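Local coordinates for putative uncharacterized protein (Legionella drancourtii, PDB 4JVS) that probably stimulates GTP hydrolysis by a small GTPase as the GTPase-activating domain of a larger secreted Legionella effector of the LepB family, at residues R123-V128 / K159-A164; I127-P130 / M135-F138. All coordinates share one frame; numbering follows the deposited sequence.

The two contacts both start from the chain segment running from helix 118-124 toward strand 135-136, with the nucleotide and aluminum fluoride close by. They share Ile127 and Val128, and their centres lie about 10 Å apart. Contact 1 is a buried seam in which Leu125 and Ser126, just after helix 118-124, meet helix 156-177, made mainly by a hydroxymethyl group, a methyl group and the carboxamide of a bent glutamine chain, with a leucine beside it. Contact 2 lies further along, where the loop turns back onto strand 135-136, and is only partly buried. Its chemistry changes with its place: a leucine methyl against a carboxylate, then an arginine that reaches guanosine-5'-diphosphate and aluminum fluoride.

Contact 1. Residues R123-V128 / K159-A164; sequences RHLSIV and KMQRLA
The methyl group of Ala164 meets the CH2-OH end of Ser126 side-on, with both side chains leaving their backbones toward the opposite segment. Ala164 CB lies 3.3 Å from Ser126 OG and 3.5 Å from Ser126 CB, a contact in which the small alanine lets the two backbones come close: their CA atoms are 5.9 Å apart. With OG anti to its own carbonyl carbon (chi1 -67°), the hydroxyl is carried across to the helix.

One turn earlier on that helix, Gln161 arrives from a different direction. Its chain leaves alongside the interface and bends at chi2 (127°), which brings the carboxamide back across the seam. OE1 then faces Leu125, 4.0 Å from Leu125 CB, and lies 4.1 Å from Ser126 OG, while the two long side chains cross obliquely. The other end of the amide is gripped elsewhere: NE2 is hydrogen-bonded to Ser145 OG on helix 142-151, which helps to set how the group is turned. Here the chain just after helix 118-124 packs on helix 156-177 in the N-terminal subdomain of the LepB GAP domain, on its way toward strand 135-136, just before Arg137. Leu125 touches Glu142 and Ser145, so helix 142-151 lines the seam too. Basic side chains of the other protein chain pack on Leu125, Ser126 and Gln161.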
loop_
_atom_site.group_PDB
_atom_site.type_symbol
_atom_site.label_atom_id
_atom_site.label_comp_id
_atom_site.label_asym_id
_atom_site.label_seq_id
_atom_site.Cartn_x
_atom_site.Cartn_y
_atom_site.Cartn_z
ATOM N N ARG A 123 -5.889 -9.774 -4.763
ATOM C CA ARG A 123 -5.687 -8.882 -5.870
ATOM C C ARG A 123 -5.640 -7.444 -5.482
ATOM O O ARG A 123 -4.933 -6.683 -6.057
ATOM C CB ARG A 123 -6.820 -9.043 -6.839
ATOM C CG ARG A 123 -6.700 -10.149 -7.781
ATOM C CD ARG A 123 -7.977 -10.219 -8.502
ATOM N NE ARG A 123 -8.087 -11.316 -9.438
ATOM C CZ ARG A 123 -8.928 -12.330 -9.303
ATOM N NH1 ARG A 123 -8.994 -13.262 -10.213
ATOM N NH2 ARG A 123 -9.712 -12.418 -8.267
ATOM N N HIS A 124 -6.442 -7.057 -4.526
ATOM C CA HIS A 124 -6.509 -5.660 -4.124
ATOM C C HIS A 124 -5.241 -5.176 -3.451
ATOM O O HIS A 124 -4.768 -4.066 -3.717
ATOM C CB HIS A 124 -7.696 -5.427 -3.194
ATOM C CG HIS A 124 -8.961 -5.085 -3.912
ATOM N ND1 HIS A 124 -8.973 -4.540 -5.177
ATOM C CD2 HIS A 124 -10.259 -5.223 -3.549
ATOM C CE1 HIS A 124 -10.223 -4.359 -5.565
ATOM N NE2 HIS A 124 -11.022 -4.762 -4.595
ATOM N N LEU A 125 -4.700 -6.020 -2.580
ATOM C CA LEU A 125 -3.573 -5.663 -1.733
ATOM C C LEU A 125 -2.247 -5.804 -2.451
ATOM O O LEU A 125 -1.196 -5.550 -1.859
ATOM C CB LEU A 125 -3.543 -6.544 -0.484
ATOM C CG LEU A 125 -4.710 -6.306 0.465
ATOM C CD1 LEU A 125 -4.678 -7.264 1.656
ATOM C CD2 LEU A 125 -4.685 -4.868 0.903
ATOM N N SER A 126 -2.284 -6.213 -3.716
ATOM C CA SER A 126 -1.043 -6.513 -4.415
ATOM C C SER A 126 -0.972 -6.086 -5.887
ATOM O O SER A 126 0.074 -6.219 -6.517
ATOM C CB SER A 126 -0.716 -7.995 -4.257
ATOM O OG SER A 126 -0.396 -8.287 -2.900
ATOM N N ILE A 127 -2.064 -5.558 -6.432
ATOM C CA ILE A 127 -2.052 -5.076 -7.807
ATOM C C ILE A 127 -1.368 -3.709 -7.938
ATOM O O ILE A 127 -1.644 -2.778 -7.182
ATOM C CB ILE A 127 -3.468 -5.090 -8.441
ATOM C CG1 ILE A 127 -3.762 -6.489 -8.992
ATOM C CG2 ILE A 127 -3.582 -4.069 -9.568
ATOM C CD1 ILE A 127 -5.097 -6.625 -9.667
ATOM N N VAL A 128 -0.452 -3.617 -8.894
ATOM C CA VAL A 128 0.306 -2.400 -9.120
ATOM C C VAL A 128 -0.400 -1.544 -10.156
ATOM O O VAL A 128 -0.594 -1.972 -11.294
ATOM C CB VAL A 128 1.729 -2.709 -9.628
ATOM C CG1 VAL A 128 2.580 -1.467 -9.583
ATOM C CG2 VAL A 128 2.359 -3.805 -8.798
ATOM N N LYS A 159 1.765 -17.276 1.428
ATOM C CA LYS A 159 2.648 -17.614 0.316
ATOM C C LYS A 159 2.321 -16.815 -0.942
ATOM O O LYS A 159 3.225 -16.376 -1.656
ATOM C CB LYS A 159 2.626 -19.123 0.040
ATOM C CG LYS A 159 3.367 -19.932 1.106
ATOM C CD LYS A 159 3.173 -21.438 0.967
ATOM C CE LYS A 159 3.849 -22.200 2.106
ATOM N NZ LYS A 159 3.694 -23.675 1.954
ATOM N N MET A 160 1.026 -16.627 -1.197
ATOM C CA MET A 160 0.544 -15.899 -2.365
ATOM C C MET A 160 0.890 -14.432 -2.242
ATOM O O MET A 160 1.330 -13.800 -3.202
ATOM C CB MET A 160 -0.969 -16.023 -2.471
ATOM C CG MET A 160 -1.455 -17.447 -2.571
ATOM S SD MET A 160 -0.943 -18.235 -4.101
ATOM C CE MET A 160 -1.122 -19.953 -3.623
ATOM N N GLN A 161 0.673 -13.893 -1.051
ATOM C CA GLN A 161 0.949 -12.493 -0.780
ATOM C C GLN A 161 2.450 -12.224 -0.880
ATOM O O GLN A 161 2.887 -11.124 -1.223
ATOM C CB GLN A 161 0.407 -12.136 0.603
ATOM C CG GLN A 161 0.664 -10.731 1.051
ATOM C CD GLN A 161 -0.598 -10.039 1.491
ATOM O OE1 GLN A 161 -1.509 -9.838 0.689
ATOM N NE2 GLN A 161 -0.668 -9.669 2.771
ATOM N N ARG A 162 3.223 -13.245 -0.665
ATOM C CA ARG A 162 4.641 -13.127 -0.582
ATOM C C ARG A 162 5.213 -13.141 -1.955
ATOM O O ARG A 162 6.175 -12.483 -2.224
ATOM C CB ARG A 162 5.114 -14.318 0.218
ATOM C CG ARG A 162 6.478 -14.337 0.701
ATOM C CD ARG A 162 6.642 -15.562 1.501
ATOM N NE ARG A 162 6.179 -15.331 2.854
ATOM C CZ ARG A 162 5.781 -16.272 3.689
ATOM N NH1 ARG A 162 5.760 -17.522 3.311
ATOM N NH2 ARG A 162 5.385 -15.942 4.895
ATOM N N LEU A 163 4.620 -13.934 -2.818
ATOM C CA LEU A 163 4.951 -13.958 -4.239
ATOM C C LEU A 163 4.530 -12.641 -4.879
ATOM O O LEU A 163 5.203 -12.095 -5.749
ATOM C CB LEU A 163 4.212 -15.117 -4.921
ATOM C CG LEU A 163 4.201 -15.154 -6.454
ATOM C CD1 LEU A 163 5.551 -15.583 -7.006
ATOM C CD2 LEU A 163 3.076 -16.036 -6.995
ATOM N N ALA A 164 3.390 -12.149 -4.423
ATOM C CA ALA A 164 2.830 -10.894 -4.886
ATOM C C ALA A 164 3.780 -9.752 -4.584
ATOM O O ALA A 164 4.142 -8.981 -5.476
ATOM C CB ALA A 164 1.497 -10.657 -4.209
#

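Contact 2. Residues I127-P130 / M135-F138; sequences IVDP and MLRF. With GDP (guanosine-5'-diphosphate), chain D; AF3 (aluminum fluoride), chain E.
Leu136 sets one methyl, CD1, almost squarely above the carboxyl plane of Asp129, and this is the closely packed part of the contact. Leu136 CD1 is 3.4 Å from Asp129 CG, and the two carboxylate oxygens are almost equally distant from it, so the methyl rests over the middle of the group and favours neither oxygen. Asp129 reaches this place because CG stands anti to the backbone N (chi1 -174°), while its OD1 is hydrogen-bonded to Thr132 OG1, in the residues between the segments. A second touch is made by Met135, whose CG lies 3.6 Å from Ile127 O before the thioether turns away from the loop.

In the LepB GAP N-terminal subdomain the loop 127-130 runs back past strand 135-136, and Met135 and Leu136 pair antiparallel with a strand of another protein, continuing the sheet across the interface. Just beyond, Arg137 extends from CG to NE toward the nucleotide, an arrangement consistent with an arginine finger. Its NH2 donates to GDP O1B over 3.2 Å at 150°, whereas the bonds from NH1 and NH2 to AF3 F3 are weak and bent. F3 and GDP O3A sit at the guanidinium edge, near its plane, and the aluminum is bound by GDP O1B and a water, as expected for a mimic of the phosphate being transferred; residues of the other protein chain also hydrogen-bond to GDP and AF3.

The looser side belongs to Ile127, partly exposed, whose side chain does not reach the strand segment and leans instead on Asn68, Leu71 and Asn72 of helix 60-80.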
loop_
_atom_site.group_PDB
_atom_site.type_symbol
_atom_site.label_atom_id
_atom_site.label_comp_id
_atom_site.label_asym_id
_atom_site.label_seq_id
_atom_site.Cartn_x
_atom_site.Cartn_y
_atom_site.Cartn_z
ATOM N N ILE A 127 -2.064 -5.558 -6.432
ATOM C CA ILE A 127 -2.052 -5.076 -7.807
ATOM C C ILE A 127 -1.368 -3.709 -7.938
ATOM O O ILE A 127 -1.644 -2.778 -7.182
ATOM C CB ILE A 127 -3.468 -5.090 -8.441
ATOM C CG1 ILE A 127 -3.762 -6.489 -8.992
ATOM C CG2 ILE A 127 -3.582 -4.069 -9.568
ATOM C CD1 ILE A 127 -5.097 -6.625 -9.667
ATOM N N VAL A 128 -0.452 -3.617 -8.894
ATOM C CA VAL A 128 0.306 -2.400 -9.120
ATOM C C VAL A 128 -0.400 -1.544 -10.156
ATOM O O VAL A 128 -0.594 -1.972 -11.294
ATOM C CB VAL A 128 1.729 -2.709 -9.628
ATOM C CG1 VAL A 128 2.580 -1.467 -9.583
ATOM C CG2 VAL A 128 2.359 -3.805 -8.798
ATOM N N ASP A 129 -0.781 -0.336 -9.755
ATOM C CA ASP A 129 -1.450 0.601 -10.642
ATOM C C ASP A 129 -0.514 1.007 -11.763
ATOM O O ASP A 129 0.525 1.621 -11.515
ATOM C CB ASP A 129 -1.876 1.847 -9.863
ATOM C CG ASP A 129 -2.697 2.803 -10.702
ATOM O OD1 ASP A 129 -2.495 4.036 -10.584
ATOM O OD2 ASP A 129 -3.549 2.308 -11.476
ATOM N N PRO A 130 -0.872 0.659 -13.006
ATOM C CA PRO A 130 -0.047 1.028 -14.166
ATOM C C PRO A 130 0.190 2.546 -14.280
ATOM O O PRO A 130 1.285 2.959 -14.654
ATOM C CB PRO A 130 -0.867 0.506 -15.356
ATOM C CG PRO A 130 -1.680 -0.629 -14.792
ATOM C CD PRO A 130 -2.003 -0.217 -13.376
ATOM N N MET A 135 -0.268 1.163 -5.173
ATOM C CA MET A 135 -1.467 0.346 -5.036
ATOM C C MET A 135 -2.665 1.249 -4.820
ATOM O O MET A 135 -2.603 2.196 -4.023
ATOM C CB MET A 135 -1.357 -0.580 -3.829
ATOM C CG MET A 135 -0.357 -1.690 -3.973
ATOM S SD MET A 135 -0.240 -2.614 -2.440
ATOM C CE MET A 135 0.329 -1.358 -1.297
ATOM N N LEU A 136 -3.755 0.957 -5.528
ATOM C CA LEU A 136 -5.044 1.552 -5.192
ATOM C C LEU A 136 -5.455 0.982 -3.843
ATOM O O LEU A 136 -5.571 -0.235 -3.683
ATOM C CB LEU A 136 -6.090 1.254 -6.270
ATOM C CG LEU A 136 -6.239 2.327 -7.352
ATOM C CD1 LEU A 136 -4.928 2.579 -8.083
ATOM C CD2 LEU A 136 -7.334 1.981 -8.323
ATOM N N ARG A 137 -5.645 1.873 -2.877
ATOM C CA ARG A 137 -5.892 1.506 -1.482
ATOM C C ARG A 137 -7.057 0.567 -1.235
ATOM O O ARG A 137 -8.129 0.697 -1.841
ATOM C CB ARG A 137 -6.097 2.754 -0.631
ATOM C CG ARG A 137 -4.843 3.531 -0.383
ATOM C CD ARG A 137 -5.092 4.567 0.673
ATOM N NE ARG A 137 -3.850 5.222 1.033
ATOM C CZ ARG A 137 -2.946 4.693 1.840
ATOM N NH1 ARG A 137 -3.150 3.499 2.371
ATOM N NH2 ARG A 137 -1.835 5.358 2.107
ATOM N N PHE A 138 -6.827 -0.374 -0.323
ATOM C CA PHE A 138 -7.861 -1.287 0.138
ATOM C C PHE A 138 -7.704 -1.414 1.655
ATOM O O PHE A 138 -7.473 -2.499 2.192
ATOM C CB PHE A 138 -7.724 -2.635 -0.563
ATOM C CG PHE A 138 -8.919 -3.513 -0.418
ATOM C CD1 PHE A 138 -10.182 -3.051 -0.763
ATOM C CD2 PHE A 138 -8.791 -4.810 0.053
ATOM C CE1 PHE A 138 -11.307 -3.875 -0.633
ATOM C CE2 PHE A 138 -9.903 -5.630 0.184
ATOM C CZ PHE A 138 -11.162 -5.160 -0.162
HETATM P PB GDP D . 0.911 6.688 3.742
HETATM O O1B GDP D . 0.756 5.168 3.915
HETATM O O2B GDP D . 1.998 6.927 2.676
HETATM O O3B GDP D . 1.227 7.364 5.053
HETATM O O3A GDP D . -0.468 7.234 3.222
HETATM P PA GDP D . -0.685 8.729 2.780
HETATM O O1A GDP D . -0.952 8.798 1.298
HETATM O O2A GDP D . 0.511 9.578 3.086
HETATM O "O5'" GDP D . -1.927 9.192 3.612
HETATM C "C5'" GDP D . -2.781 10.018 2.915
HETATM C "C4'" GDP D . -4.240 9.721 3.164
HETATM O "O4'" GDP D . -4.644 10.067 4.470
HETATM C "C3'" GDP D . -4.874 10.644 2.203
HETATM O "O3'" GDP D . -5.440 9.943 1.162
HETATM C "C2'" GDP D . -5.777 11.495 3.014
HETATM O "O2'" GDP D . -7.101 11.124 2.867
HETATM C "C1'" GDP D . -5.286 11.313 4.415
HETATM N N9 GDP D . -4.447 12.391 4.951
HETATM C C8 GDP D . -3.102 12.500 4.874
HETATM N N7 GDP D . -2.663 13.599 5.493
HETATM C C5 GDP D . -3.714 14.248 6.008
HETATM C C6 GDP D . -3.847 15.484 6.770
HETATM O O6 GDP D . -2.876 16.164 7.068
HETATM N N1 GDP D . -5.128 15.878 7.147
HETATM C C2 GDP D . -6.316 15.151 6.844
HETATM N N2 GDP D . -7.609 15.609 7.272
HETATM N N3 GDP D . -6.196 14.001 6.138
HETATM C C4 GDP D . -4.868 13.511 5.689
HETATM AL AL AF3 E . 0.779 3.679 3.235
HETATM F F1 AF3 E . 1.762 2.972 4.394
HETATM F F2 AF3 E . 1.616 4.772 2.298
HETATM F F3 AF3 E . -0.501 2.869 2.515
HETATM O O HOH W 1 2.181 2.452 1.894
#